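Putative oxidoreductase (Yersinia pestis, PDB 3KUX) probably catalyses an NAD(P)-dependent oxidation or reduction, as a putative oxidoreductase with a Rossmann-type nucleotide-binding domain, its substrate not established. Local coordinates at residues V148-S153 against I242-Q247. Sequence-based numbering, arbitrary orientation.
Sequences VVYFES and IVHGTQ
His244 O is gripped by two successive amides of the facing strand: Val149 N lies 2.9 Å from His244 O in a nearly straight bond within the carbonyl plane, whereas Tyr150 N reaches His244 O only weakly, at 3.3 Å. Two residues thus sit opposite one, the definition of a classic beta bulge, and the register slips by one between the pair Val148–Gly245 and the pair Tyr150–His244. Val149 is the extra residue, its psi of -10° turned away from the extended range of its neighbours. Beyond it regular antiparallel pairing resumes: His244 N bonds back to Tyr150 O, and Glu152 and Ile242 form a reciprocal pair, with Glu152 N to Ile242 O at 2.8 Å. These are neighbouring strands of the large mixed sheet in the C-terminal alpha/beta domain characteristic of this oxidoreductase family; strand 224-231 flanks 148-156 on its other edge. One sheet face carries Val148, Phe151 and Val243, packed against helices 131-142 and 176-192. There Val243 CG2, beside the backbone N, meets the edge of the Phe151 ring, in its plane, 3.7 Å from Phe151 CD1, while Val243 CG1, anti to the backbone N, turns to Val148 CG1. On the other face Tyr150 and His244 run side by side, their planes 24° apart but slid so far that the rings barely overlap; Tyr150 CD2 and His244 CD2 approach to 3.7 Å. Tyr150 OH is tied to Glu152 OE2 (2.6 Å), met from above the carboxylate plane, and His154 takes Glu152 OE1. The imidazole is held by the next strand of the sheet, 248-252, through a hydrogen bond between His244 ND1 and Ser249 OG.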
ATOM      1  N   VAL A 148      12.710   3.276 -20.704  1.00 12.45           N
ATOM      2  CA  VAL A 148      11.796   2.194 -20.358  1.00 13.37           C
ATOM      3  C   VAL A 148      10.559   2.212 -21.255  1.00 12.22           C
ATOM      4  O   VAL A 148       9.928   3.256 -21.421  1.00 13.11           O
ATOM      5  CB  VAL A 148      11.360   2.301 -18.889  1.00 13.07           C
ATOM      6  CG1 VAL A 148      10.285   1.279 -18.570  1.00 13.08           C
ATOM      7  CG2 VAL A 148      12.558   2.128 -17.980  1.00 13.90           C
ATOM      8  N   VAL A 149      10.215   1.060 -21.828  1.00 10.75           N
ATOM      9  CA  VAL A 149       9.054   0.966 -22.720  1.00 10.13           C
ATOM     10  C   VAL A 149       7.999  -0.024 -22.235  1.00  9.48           C
ATOM     11  O   VAL A 149       6.900  -0.065 -22.774  1.00 11.72           O
ATOM     12  CB  VAL A 149       9.452   0.572 -24.162  1.00  9.25           C
ATOM     13  CG1 VAL A 149      10.440   1.569 -24.734  1.00  7.67           C
ATOM     14  CG2 VAL A 149      10.026  -0.842 -24.196  1.00  9.87           C
ATOM     15  N   TYR A 150       8.325  -0.813 -21.219  1.00  8.49           N
ATOM     16  CA  TYR A 150       7.422  -1.858 -20.759  1.00  8.09           C
ATOM     17  C   TYR A 150       7.598  -2.126 -19.275  1.00  8.79           C
ATOM     18  O   TYR A 150       8.723  -2.259 -18.794  1.00 11.64           O
ATOM     19  CB  TYR A 150       7.682  -3.152 -21.537  1.00  8.82           C
ATOM     20  CG  TYR A 150       6.668  -4.247 -21.291  1.00  7.20           C
ATOM     21  CD1 TYR A 150       5.415  -4.209 -21.898  1.00  6.17           C
ATOM     22  CD2 TYR A 150       6.963  -5.327 -20.463  1.00  7.87           C
ATOM     23  CE1 TYR A 150       4.478  -5.215 -21.677  1.00  6.71           C
ATOM     24  CE2 TYR A 150       6.034  -6.340 -20.244  1.00  3.62           C
ATOM     25  CZ  TYR A 150       4.797  -6.274 -20.854  1.00  3.60           C
ATOM     26  OH  TYR A 150       3.874  -7.264 -20.640  1.00  7.31           O
ATOM     27  N   PHE A 151       6.486  -2.216 -18.554  1.00  6.96           N
ATOM     28  CA  PHE A 151       6.524  -2.552 -17.137  1.00  6.10           C
ATOM     29  C   PHE A 151       5.438  -3.567 -16.789  1.00  6.74           C
ATOM     30  O   PHE A 151       4.248  -3.309 -16.976  1.00  6.70           O
ATOM     31  CB  PHE A 151       6.386  -1.290 -16.286  1.00  5.40           C
ATOM     32  CG  PHE A 151       6.337  -1.549 -14.798  1.00  5.20           C
ATOM     33  CD1 PHE A 151       7.435  -2.068 -14.129  1.00  8.60           C
ATOM     34  CD2 PHE A 151       5.196  -1.244 -14.066  1.00  3.55           C
ATOM     35  CE1 PHE A 151       7.389  -2.297 -12.754  1.00 13.19           C
ATOM     36  CE2 PHE A 151       5.140  -1.466 -12.690  1.00  2.19           C
ATOM     37  CZ  PHE A 151       6.236  -1.992 -12.033  1.00  6.54           C
ATOM     38  N   GLU A 152       5.855  -4.724 -16.289  1.00  6.31           N
ATOM     39  CA  GLU A 152       4.917  -5.781 -15.943  1.00  6.99           C
ATOM     40  C   GLU A 152       5.044  -6.154 -14.470  1.00  6.27           C
ATOM     41  O   GLU A 152       6.129  -6.460 -13.984  1.00  6.22           O
ATOM     42  CB  GLU A 152       5.132  -7.005 -16.836  1.00  7.97           C
ATOM     43  CG  GLU A 152       4.111  -8.118 -16.631  1.00  9.92           C
ATOM     44  CD  GLU A 152       4.093  -9.116 -17.779  1.00 13.45           C
ATOM     45  OE1 GLU A 152       3.436 -10.170 -17.646  1.00 16.32           O
ATOM     46  OE2 GLU A 152       4.729  -8.843 -18.820  1.00 17.35           O
ATOM     47  N   SER A 153       3.917  -6.120 -13.768  1.00  6.45           N
ATOM     48  CA  SER A 153       3.897  -6.318 -12.329  1.00  6.50           C
ATOM     49  C   SER A 153       2.804  -7.321 -11.962  1.00  7.98           C
ATOM     50  O   SER A 153       1.628  -7.084 -12.246  1.00  8.12           O
ATOM     51  CB  SER A 153       3.653  -4.973 -11.636  1.00  4.43           C
ATOM     52  OG  SER A 153       3.558  -5.113 -10.230  1.00  8.95           O
ATOM     53  N   ILE A 242       8.756  -7.446 -14.505  1.00  3.66           N
ATOM     54  CA  ILE A 242       9.462  -7.602 -15.769  1.00  2.68           C
ATOM     55  C   ILE A 242       9.539  -6.220 -16.404  1.00  4.50           C
ATOM     56  O   ILE A 242       8.510  -5.610 -16.696  1.00  8.01           O
ATOM     57  CB  ILE A 242       8.715  -8.552 -16.718  1.00  2.76           C
ATOM     58  CG1 ILE A 242       8.757  -9.983 -16.176  1.00  2.00           C
ATOM     59  CG2 ILE A 242       9.310  -8.488 -18.120  1.00  2.00           C
ATOM     60  CD1 ILE A 242       7.824 -10.926 -16.886  1.00  2.00           C
ATOM     61  N   VAL A 243      10.749  -5.712 -16.606  1.00  4.02           N
ATOM     62  CA  VAL A 243      10.915  -4.348 -17.092  1.00  3.98           C
ATOM     63  C   VAL A 243      11.841  -4.308 -18.300  1.00  5.25           C
ATOM     64  O   VAL A 243      12.989  -4.736 -18.218  1.00  7.46           O
ATOM     65  CB  VAL A 243      11.488  -3.439 -15.990  1.00  2.98           C
ATOM     66  CG1 VAL A 243      11.443  -1.989 -16.416  1.00  2.98           C
ATOM     67  CG2 VAL A 243      10.725  -3.635 -14.693  1.00  2.16           C
ATOM     68  N   HIS A 244      11.344  -3.795 -19.421  1.00  6.05           N
ATOM     69  CA  HIS A 244      12.157  -3.700 -20.632  1.00  6.72           C
ATOM     70  C   HIS A 244      12.483  -2.257 -20.990  1.00  7.56           C
ATOM     71  O   HIS A 244      11.600  -1.399 -21.037  1.00  8.61           O
ATOM     72  CB  HIS A 244      11.470  -4.381 -21.822  1.00  5.82           C
ATOM     73  CG  HIS A 244      11.257  -5.853 -21.644  1.00  6.15           C
ATOM     74  ND1 HIS A 244      12.266  -6.711 -21.256  1.00  2.00           N
ATOM     75  CD2 HIS A 244      10.153  -6.621 -21.808  1.00  2.00           C
ATOM     76  CE1 HIS A 244      11.787  -7.941 -21.180  1.00  5.68           C
ATOM     77  NE2 HIS A 244      10.508  -7.913 -21.512  1.00  3.74           N
ATOM     78  N   GLY A 245      13.759  -1.996 -21.247  1.00  7.34           N
ATOM     79  CA  GLY A 245      14.186  -0.683 -21.713  1.00  8.95           C
ATOM     80  C   GLY A 245      14.827  -0.828 -23.075  1.00  9.56           C
ATOM     81  O   GLY A 245      14.968  -1.943 -23.578  1.00  9.93           O
ATOM     82  N   THR A 246      15.214   0.293 -23.675  1.00  9.00           N
ATOM     83  CA  THR A 246      15.882   0.260 -24.972  1.00  9.78           C
ATOM     84  C   THR A 246      17.304  -0.289 -24.875  1.00 10.45           C
ATOM     85  O   THR A 246      17.932  -0.582 -25.891  1.00 11.65           O
ATOM     86  CB  THR A 246      15.952   1.658 -25.615  1.00  8.78           C
ATOM     87  OG1 THR A 246      16.549   2.581 -24.693  1.00 12.20           O
ATOM     88  CG2 THR A 246      14.564   2.143 -25.989  1.00  8.91           C
ATOM     89  N   GLN A 247      17.814  -0.424 -23.657  1.00 11.18           N
ATOM     90  CA  GLN A 247      19.201  -0.834 -23.466  1.00 12.75           C
ATOM     91  C   GLN A 247      19.323  -2.082 -22.608  1.00 12.38           C
ATOM     92  O   GLN A 247      20.403  -2.671 -22.521  1.00 12.75           O
ATOM     93  CB  GLN A 247      20.008   0.291 -22.820  1.00 14.45           C
ATOM     94  CG  GLN A 247      19.995   1.596 -23.592  1.00 22.49           C
ATOM     95  CD  GLN A 247      21.142   1.706 -24.569  1.00 28.98           C
ATOM     96  OE1 GLN A 247      21.564   0.717 -25.169  1.00 24.12           O
ATOM     97  NE2 GLN A 247      21.662   2.919 -24.730  1.00 36.89           N
TER